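Local structure of anaphase-promoting complex subunit CUT9 (Schizosaccharomyces pombe, 2XPI) at residues P408-F413 against A434-G439; V341-L346 against P404-A409. The protein serves as a tetratricopeptide-repeat subunit of the anaphase-promoting complex, the E3 ubiquitin ligase that controls progress through mitosis and G1. All blocks are in the same frame, centred on the assembly; numbering follows the deposited sequence.

Interaction 1: residues P408-F413 against A434-G439; sequences PAWIGF and ARLFQG
Phe-437 brings the far end of its ring, CZ and CE2, up to the start of helix 407-420, meeting Pro-408 and Ile-411 together. Its CZ lies 3.5 Å from CD of Pro-408 and about as near to the backbone N of that proline, an atom that carries no hydrogen. One ring atom round, CE2 comes to 3.9 Å from CG1 of Ile-411, one helical turn further on. Both neighbours approach the ring obliquely. With CG anti to its own carbonyl carbon (chi1 -82°), Phe-437 sends its ring from the chain beyond helix 423-435 across to the other helix.

Beside it, Leu-436 makes a second, separate contact. Its CD1 methyl meets the five-membered part of the Trp-410 indole, 3.4 Å from CD1 and 3.9 Å from NE1. The polar partner of NE1 is the carbonyl O of Pro-404, to which it is hydrogen-bonded; this helps fix the rotation of the indole. Trp-410 also rests on Thr-432 and Ala-433, and Ile-411 on Tyr-430 and Ala-433, so the packing runs back along helix 423-435. Pro-443 of helix 442-454 packs on Phe-437, while the chain of another protein touches Pro-408, Ile-411 and Phe-437.

Contact between the segments is thus purely apolar, with the start of one helix set against the chain just past the end of its partner, CA of Pro-408 and CA of Leu-436 being 8.8 Å apart. This is the antiparallel helical hairpin (helices A and B) of a tetratricopeptide repeat, here TPR 10.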
ATOM      1  N   PRO A 408      27.350   4.227   3.521  1.00 40.60           N
ATOM      2  CA  PRO A 408      28.064   2.953   3.334  1.00 36.31           C
ATOM      3  C   PRO A 408      28.139   2.478   1.886  1.00 37.97           C
ATOM      4  O   PRO A 408      29.157   1.914   1.492  1.00 42.09           O
ATOM      5  CB  PRO A 408      27.237   1.967   4.180  1.00 35.08           C
ATOM      6  CG  PRO A 408      26.681   2.794   5.275  1.00 35.19           C
ATOM      7  CD  PRO A 408      26.422   4.167   4.677  1.00 38.52           C
ATOM      8  N   ALA A 409      27.098   2.696   1.093  1.00 38.95           N
ATOM      9  CA  ALA A 409      27.101   2.239  -0.296  1.00 38.89           C
ATOM     10  C   ALA A 409      28.054   3.077  -1.130  1.00 44.12           C
ATOM     11  O   ALA A 409      28.628   2.592  -2.111  1.00 46.93           O
ATOM     12  CB  ALA A 409      25.719   2.309  -0.873  1.00 37.62           C
ATOM     13  N   TRP A 410      28.209   4.347  -0.755  1.00 44.32           N
ATOM     14  CA  TRP A 410      29.123   5.237  -1.458  1.00 43.51           C
ATOM     15  C   TRP A 410      30.566   4.861  -1.178  1.00 42.95           C
ATOM     16  O   TRP A 410      31.370   4.864  -2.087  1.00 44.63           O
ATOM     17  CB  TRP A 410      28.857   6.704  -1.107  1.00 44.50           C
ATOM     18  CG  TRP A 410      27.652   7.273  -1.814  1.00 46.87           C
ATOM     19  CD1 TRP A 410      26.406   7.459  -1.290  1.00 47.02           C
ATOM     20  CD2 TRP A 410      27.578   7.704  -3.181  1.00 47.34           C
ATOM     21  NE1 TRP A 410      25.567   7.983  -2.238  1.00 47.11           N
ATOM     22  CE2 TRP A 410      26.259   8.147  -3.407  1.00 47.96           C
ATOM     23  CE3 TRP A 410      28.502   7.779  -4.228  1.00 48.57           C
ATOM     24  CZ2 TRP A 410      25.837   8.658  -4.640  1.00 49.02           C
ATOM     25  CZ3 TRP A 410      28.079   8.277  -5.458  1.00 50.27           C
ATOM     26  CH2 TRP A 410      26.757   8.712  -5.650  1.00 49.66           C
ATOM     27  N   ILE A 411      30.887   4.528   0.075  1.00 42.46           N
ATOM     28  CA  ILE A 411      32.232   4.072   0.432  1.00 43.13           C
ATOM     29  C   ILE A 411      32.584   2.809  -0.356  1.00 44.48           C
ATOM     30  O   ILE A 411      33.623   2.747  -1.015  1.00 44.67           O
ATOM     31  CB  ILE A 411      32.398   3.821   1.957  1.00 35.42           C
ATOM     32  CG1 ILE A 411      32.353   5.144   2.736  1.00 36.50           C
ATOM     33  CG2 ILE A 411      33.728   3.173   2.251  1.00 34.60           C
ATOM     34  CD1 ILE A 411      33.229   6.268   2.140  1.00 35.61           C
ATOM     35  N   GLY A 412      31.704   1.812  -0.311  1.00 42.94           N
ATOM     36  CA  GLY A 412      31.879   0.625  -1.128  1.00 40.18           C
ATOM     37  C   GLY A 412      32.074   0.951  -2.596  1.00 39.09           C
ATOM     38  O   GLY A 412      32.901   0.341  -3.262  1.00 41.36           O
ATOM     39  N   PHE A 413      31.306   1.911  -3.102  1.00 36.34           N
ATOM     40  CA  PHE A 413      31.381   2.331  -4.496  1.00 36.85           C
ATOM     41  C   PHE A 413      32.777   2.903  -4.794  1.00 37.99           C
ATOM     42  O   PHE A 413      33.448   2.498  -5.751  1.00 37.39           O
ATOM     43  CB  PHE A 413      30.323   3.402  -4.730  1.00 37.99           C
ATOM     44  CG  PHE A 413      30.024   3.681  -6.161  1.00 39.47           C
ATOM     45  CD1 PHE A 413      30.078   2.678  -7.112  1.00 39.86           C
ATOM     46  CD2 PHE A 413      29.637   4.954  -6.553  1.00 42.91           C
ATOM     47  CE1 PHE A 413      29.774   2.936  -8.449  1.00 40.60           C
ATOM     48  CE2 PHE A 413      29.353   5.234  -7.896  1.00 44.10           C
ATOM     49  CZ  PHE A 413      29.422   4.213  -8.843  1.00 42.44           C
ATOM     50  N   ALA A 434      31.807  11.978   1.888  1.00 49.28           N
ATOM     51  CA  ALA A 434      32.232  12.788   3.037  1.00 49.20           C
ATOM     52  C   ALA A 434      31.099  13.704   3.532  1.00 54.39           C
ATOM     53  O   ALA A 434      31.142  14.217   4.651  1.00 55.94           O
ATOM     54  CB  ALA A 434      33.476  13.584   2.710  1.00 45.44           C
ATOM     55  N   ARG A 435      30.094  13.902   2.682  1.00 56.79           N
ATOM     56  CA  ARG A 435      28.893  14.649   3.029  1.00 58.26           C
ATOM     57  C   ARG A 435      27.994  13.815   3.946  1.00 54.99           C
ATOM     58  O   ARG A 435      27.437  14.329   4.902  1.00 54.46           O
ATOM     59  CB  ARG A 435      28.143  15.001   1.749  1.00 65.72           C
ATOM     60  CG  ARG A 435      27.068  16.078   1.889  1.00 72.66           C
ATOM     61  CD  ARG A 435      25.634  15.526   1.962  1.00 73.64           C
ATOM     62  NE  ARG A 435      25.077  15.147   0.663  1.00 73.63           N
ATOM     63  CZ  ARG A 435      23.783  14.908   0.459  1.00 75.12           C
ATOM     64  NH1 ARG A 435      22.922  15.029   1.469  1.00 75.08           N
ATOM     65  NH2 ARG A 435      23.342  14.559  -0.749  1.00 75.02           N
ATOM     66  N   LEU A 436      27.904  12.530   3.671  1.00 52.45           N
ATOM     67  CA  LEU A 436      27.017  11.632   4.375  1.00 50.65           C
ATOM     68  C   LEU A 436      27.621  11.016   5.618  1.00 55.89           C
ATOM     69  O   LEU A 436      27.024  10.170   6.253  1.00 55.51           O
ATOM     70  CB  LEU A 436      26.580  10.529   3.431  1.00 44.80           C
ATOM     71  CG  LEU A 436      26.084  11.002   2.074  1.00 42.27           C
ATOM     72  CD1 LEU A 436      25.945   9.867   1.118  1.00 40.43           C
ATOM     73  CD2 LEU A 436      24.791  11.719   2.226  1.00 41.61           C
ATOM     74  N   PHE A 437      28.854  11.377   5.908  1.00 59.01           N
ATOM     75  CA  PHE A 437      29.543  10.882   7.071  1.00 58.53           C
ATOM     76  C   PHE A 437      30.273  12.034   7.707  1.00 64.57           C
ATOM     77  O   PHE A 437      31.362  11.861   8.201  1.00 67.16           O
ATOM     78  CB  PHE A 437      30.564   9.846   6.653  1.00 55.67           C
ATOM     79  CG  PHE A 437      30.007   8.486   6.448  1.00 53.12           C
ATOM     80  CD1 PHE A 437      29.461   7.787   7.488  1.00 54.12           C
ATOM     81  CD2 PHE A 437      30.064   7.888   5.221  1.00 50.73           C
ATOM     82  CE1 PHE A 437      28.971   6.531   7.302  1.00 52.74           C
ATOM     83  CE2 PHE A 437      29.576   6.639   5.047  1.00 52.57           C
ATOM     84  CZ  PHE A 437      29.030   5.959   6.087  1.00 52.59           C
ATOM     85  N   GLN A 438      29.712  13.224   7.670  1.00 68.86           N
ATOM     86  CA  GLN A 438      30.442  14.370   8.185  1.00 73.91           C
ATOM     87  C   GLN A 438      30.715  14.264   9.674  1.00 73.52           C
ATOM     88  O   GLN A 438      29.911  13.727  10.422  1.00 72.10           O
ATOM     89  CB  GLN A 438      29.737  15.676   7.855  1.00 79.18           C
ATOM     90  CG  GLN A 438      30.686  16.836   7.694  1.00 84.37           C
ATOM     91  CD  GLN A 438      31.602  16.678   6.501  1.00 87.69           C
ATOM     92  OE1 GLN A 438      31.485  17.405   5.520  1.00 88.93           O
ATOM     93  NE2 GLN A 438      32.525  15.731   6.582  1.00 87.87           N
ATOM     94  N   GLY A 439      31.867  14.787  10.086  1.00 71.58           N
ATOM     95  CA  GLY A 439      32.322  14.680  11.451  1.00 68.79           C
ATOM     96  C   GLY A 439      33.043  13.385  11.739  1.00 67.39           C
ATOM     97  O   GLY A 439      33.297  13.066  12.877  1.00 69.70           O
TER

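Interaction 2: residues V341-L346 against P404-A409; sequences VYPLHL and PQFGPA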
ATOM      1  N   VAL A 341      21.321  -2.696  11.632  1.00 53.33           N
ATOM      2  CA  VAL A 341      22.489  -3.343  12.175  1.00 49.64           C
ATOM      3  C   VAL A 341      23.441  -3.755  11.059  1.00 46.61           C
ATOM      4  O   VAL A 341      24.629  -3.985  11.301  1.00 47.98           O
ATOM      5  CB  VAL A 341      22.113  -4.571  13.012  1.00 48.13           C
ATOM      6  CG1 VAL A 341      21.856  -5.753  12.111  1.00 48.09           C
ATOM      7  CG2 VAL A 341      23.233  -4.894  13.950  1.00 48.33           C
ATOM      8  N   TYR A 342      22.935  -3.827   9.836  1.00 42.99           N
ATOM      9  CA  TYR A 342      23.720  -4.428   8.755  1.00 45.00           C
ATOM     10  C   TYR A 342      25.024  -3.732   8.307  1.00 46.74           C
ATOM     11  O   TYR A 342      26.038  -4.394   8.131  1.00 50.17           O
ATOM     12  CB  TYR A 342      22.836  -4.830   7.569  1.00 46.40           C
ATOM     13  CG  TYR A 342      22.143  -6.143   7.810  1.00 49.46           C
ATOM     14  CD1 TYR A 342      22.862  -7.310   7.830  1.00 52.65           C
ATOM     15  CD2 TYR A 342      20.778  -6.212   8.048  1.00 50.61           C
ATOM     16  CE1 TYR A 342      22.254  -8.517   8.064  1.00 54.44           C
ATOM     17  CE2 TYR A 342      20.157  -7.417   8.289  1.00 50.26           C
ATOM     18  CZ  TYR A 342      20.904  -8.565   8.288  1.00 53.99           C
ATOM     19  OH  TYR A 342      20.327  -9.792   8.517  1.00 57.69           O
ATOM     20  N   PRO A 343      25.016  -2.408   8.118  1.00 45.87           N
ATOM     21  CA  PRO A 343      26.299  -1.813   7.711  1.00 44.94           C
ATOM     22  C   PRO A 343      27.489  -2.159   8.628  1.00 47.18           C
ATOM     23  O   PRO A 343      28.576  -2.521   8.133  1.00 48.50           O
ATOM     24  CB  PRO A 343      26.008  -0.323   7.753  1.00 44.24           C
ATOM     25  CG  PRO A 343      24.523  -0.246   7.386  1.00 45.15           C
ATOM     26  CD  PRO A 343      23.894  -1.451   8.028  1.00 45.04           C
ATOM     27  N   LEU A 344      27.281  -2.057   9.939  1.00 45.46           N
ATOM     28  CA  LEU A 344      28.307  -2.383  10.920  1.00 44.95           C
ATOM     29  C   LEU A 344      28.665  -3.867  10.857  1.00 45.21           C
ATOM     30  O   LEU A 344      29.836  -4.267  10.953  1.00 45.63           O
ATOM     31  CB  LEU A 344      27.802  -2.060  12.327  1.00 46.63           C
ATOM     32  CG  LEU A 344      28.420  -0.915  13.124  1.00 49.70           C
ATOM     33  CD1 LEU A 344      29.784  -0.481  12.546  1.00 50.17           C
ATOM     34  CD2 LEU A 344      27.460   0.259  13.189  1.00 50.00           C
ATOM     35  N   HIS A 345      27.633  -4.682  10.727  1.00 43.49           N
ATOM     36  CA  HIS A 345      27.798  -6.111  10.690  1.00 43.16           C
ATOM     37  C   HIS A 345      28.539  -6.539   9.409  1.00 43.05           C
ATOM     38  O   HIS A 345      29.540  -7.266   9.454  1.00 41.48           O
ATOM     39  CB  HIS A 345      26.418  -6.747  10.753  1.00 42.91           C
ATOM     40  CG  HIS A 345      26.455  -8.220  10.940  1.00 45.50           C
ATOM     41  ND1 HIS A 345      25.944  -9.099  10.015  1.00 48.77           N
ATOM     42  CD2 HIS A 345      26.980  -8.975  11.930  1.00 46.97           C
ATOM     43  CE1 HIS A 345      26.137 -10.338  10.437  1.00 50.24           C
ATOM     44  NE2 HIS A 345      26.764 -10.289  11.598  1.00 48.46           N
ATOM     45  N   LEU A 346      28.026  -6.085   8.270  1.00 41.84           N
ATOM     46  CA  LEU A 346      28.644  -6.343   6.982  1.00 41.68           C
ATOM     47  C   LEU A 346      30.113  -5.906   6.953  1.00 44.24           C
ATOM     48  O   LEU A 346      31.007  -6.687   6.574  1.00 44.64           O
ATOM     49  CB  LEU A 346      27.880  -5.610   5.885  1.00 39.63           C
ATOM     50  CG  LEU A 346      26.768  -6.366   5.163  1.00 40.44           C
ATOM     51  CD1 LEU A 346      26.657  -7.787   5.631  1.00 40.60           C
ATOM     52  CD2 LEU A 346      25.447  -5.646   5.330  1.00 40.10           C
ATOM     53  N   PRO A 404      20.320   7.410  -2.345  1.00 46.60           N
ATOM     54  CA  PRO A 404      21.451   8.313  -2.556  1.00 44.21           C
ATOM     55  C   PRO A 404      21.966   8.890  -1.253  1.00 44.33           C
ATOM     56  O   PRO A 404      23.037   9.485  -1.221  1.00 46.30           O
ATOM     57  CB  PRO A 404      20.854   9.432  -3.411  1.00 45.74           C
ATOM     58  CG  PRO A 404      19.592   8.877  -3.998  1.00 45.76           C
ATOM     59  CD  PRO A 404      19.093   7.858  -3.038  1.00 46.34           C
ATOM     60  N   GLN A 405      21.205   8.740  -0.186  1.00 45.69           N
ATOM     61  CA  GLN A 405      21.626   9.250   1.117  1.00 48.85           C
ATOM     62  C   GLN A 405      22.414   8.201   1.919  1.00 48.77           C
ATOM     63  O   GLN A 405      22.957   8.490   2.993  1.00 48.76           O
ATOM     64  CB  GLN A 405      20.409   9.732   1.905  1.00 51.83           C
ATOM     65  CG  GLN A 405      20.421  11.227   2.204  1.00 55.55           C
ATOM     66  CD  GLN A 405      20.338  12.093   0.965  1.00 58.38           C
ATOM     67  OE1 GLN A 405      19.683  11.748  -0.012  1.00 59.75           O
ATOM     68  NE2 GLN A 405      21.000  13.235   1.007  1.00 60.88           N
ATOM     69  N   PHE A 406      22.490   6.992   1.363  1.00 47.99           N
ATOM     70  CA  PHE A 406      23.103   5.840   2.014  1.00 45.93           C
ATOM     71  C   PHE A 406      24.635   5.825   1.928  1.00 45.67           C
ATOM     72  O   PHE A 406      25.213   5.310   0.966  1.00 48.70           O
ATOM     73  CB  PHE A 406      22.545   4.560   1.386  1.00 44.87           C
ATOM     74  CG  PHE A 406      22.714   3.346   2.246  1.00 41.74           C
ATOM     75  CD1 PHE A 406      22.612   3.445   3.631  1.00 40.71           C
ATOM     76  CD2 PHE A 406      22.970   2.115   1.682  1.00 37.34           C
ATOM     77  CE1 PHE A 406      22.770   2.323   4.433  1.00 38.02           C
ATOM     78  CE2 PHE A 406      23.123   1.006   2.471  1.00 36.75           C
ATOM     79  CZ  PHE A 406      23.026   1.104   3.849  1.00 36.28           C
ATOM     80  N   GLY A 407      25.279   6.368   2.949  1.00 42.38           N
ATOM     81  CA  GLY A 407      26.725   6.534   2.971  1.00 41.09           C
ATOM     82  C   GLY A 407      27.573   5.301   2.740  1.00 41.46           C
ATOM     83  O   GLY A 407      28.431   5.322   1.871  1.00 44.19           O
ATOM     84  N   PRO A 408      27.350   4.227   3.521  1.00 40.60           N
ATOM     85  CA  PRO A 408      28.064   2.953   3.334  1.00 36.31           C
ATOM     86  C   PRO A 408      28.139   2.478   1.886  1.00 37.97           C
ATOM     87  O   PRO A 408      29.157   1.914   1.492  1.00 42.09           O
ATOM     88  CB  PRO A 408      27.237   1.967   4.180  1.00 35.08           C
ATOM     89  CG  PRO A 408      26.681   2.794   5.275  1.00 35.19           C
ATOM     90  CD  PRO A 408      26.422   4.167   4.677  1.00 38.52           C
ATOM     91  N   ALA A 409      27.098   2.696   1.093  1.00 38.95           N
ATOM     92  CA  ALA A 409      27.101   2.239  -0.296  1.00 38.89           C
ATOM     93  C   ALA A 409      28.054   3.077  -1.130  1.00 44.12           C
ATOM     94  O   ALA A 409      28.628   2.592  -2.111  1.00 46.93           O
ATOM     95  CB  ALA A 409      25.719   2.309  -0.873  1.00 37.62           C
TER
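The amide N of Leu-346 is bonded to the carbonyl O of Tyr-342 at 2.6 Å, and the helical turn it closes holds Pro-343, the residue that meets the other segment. A neighbouring bond, from His-345 N to Val-341 O at 3.1 Å, belongs to the same turn. Being so early in helix 342-352, Pro-343 can do without an amide hydrogen at no cost to the helix.

Two corners of its ring are used. CB faces CG of Pro-408 at 4.0 Å, proline ring against proline ring, while CG comes to 4.1 Å from CZ of Phe-406. The phenyl ring gets there because its CG is anti to the backbone N (chi1 -160°); Pro-343 then approaches it obliquely, at its far end. Leu-377 of helix 373-385 also packs on Phe-406.

In the superhelix built by stacked tetratricopeptide repeats, this joins TPR 8 to the beginning of TPR 10 and the residue just before it, past the intervening TPR 9. The contact is small, 91 Å² in all, and lies at the surface of the chain itself. The backbone of another protein's chain packs on both Pro-343 and Pro-408, and a modified side chain of that protein meets Leu-344, consistent with the known burial of the acetyl-methionine of hcn1 by TPR 8 and 10-13. On the helix 407-420 side, a weak bond from Ala-409 N to Phe-406 O, 3.2 Å, spans the turn that holds Pro-408.

From the N terminus, the chain first passes 341-346, runs through the rest of helix 342-352 and helices 355-368, 373-385 and 389-402, and returns at 404-409, where interaction 2 closes a loop of 57 residues. Interaction 1 starts on that same stretch, sharing Pro-408 and Ala-409, and closes a shorter loop of 20 residues at 434-439. The two therefore follow one another, meeting at the beginning of helix 407-420, and neither nests inside the other. One is long-range, linking TPR 8 to TPR 10; the other closes the hairpin of TPR 10. Their centres lie 9 Å apart, and Phe-437 also packs against Gly-407.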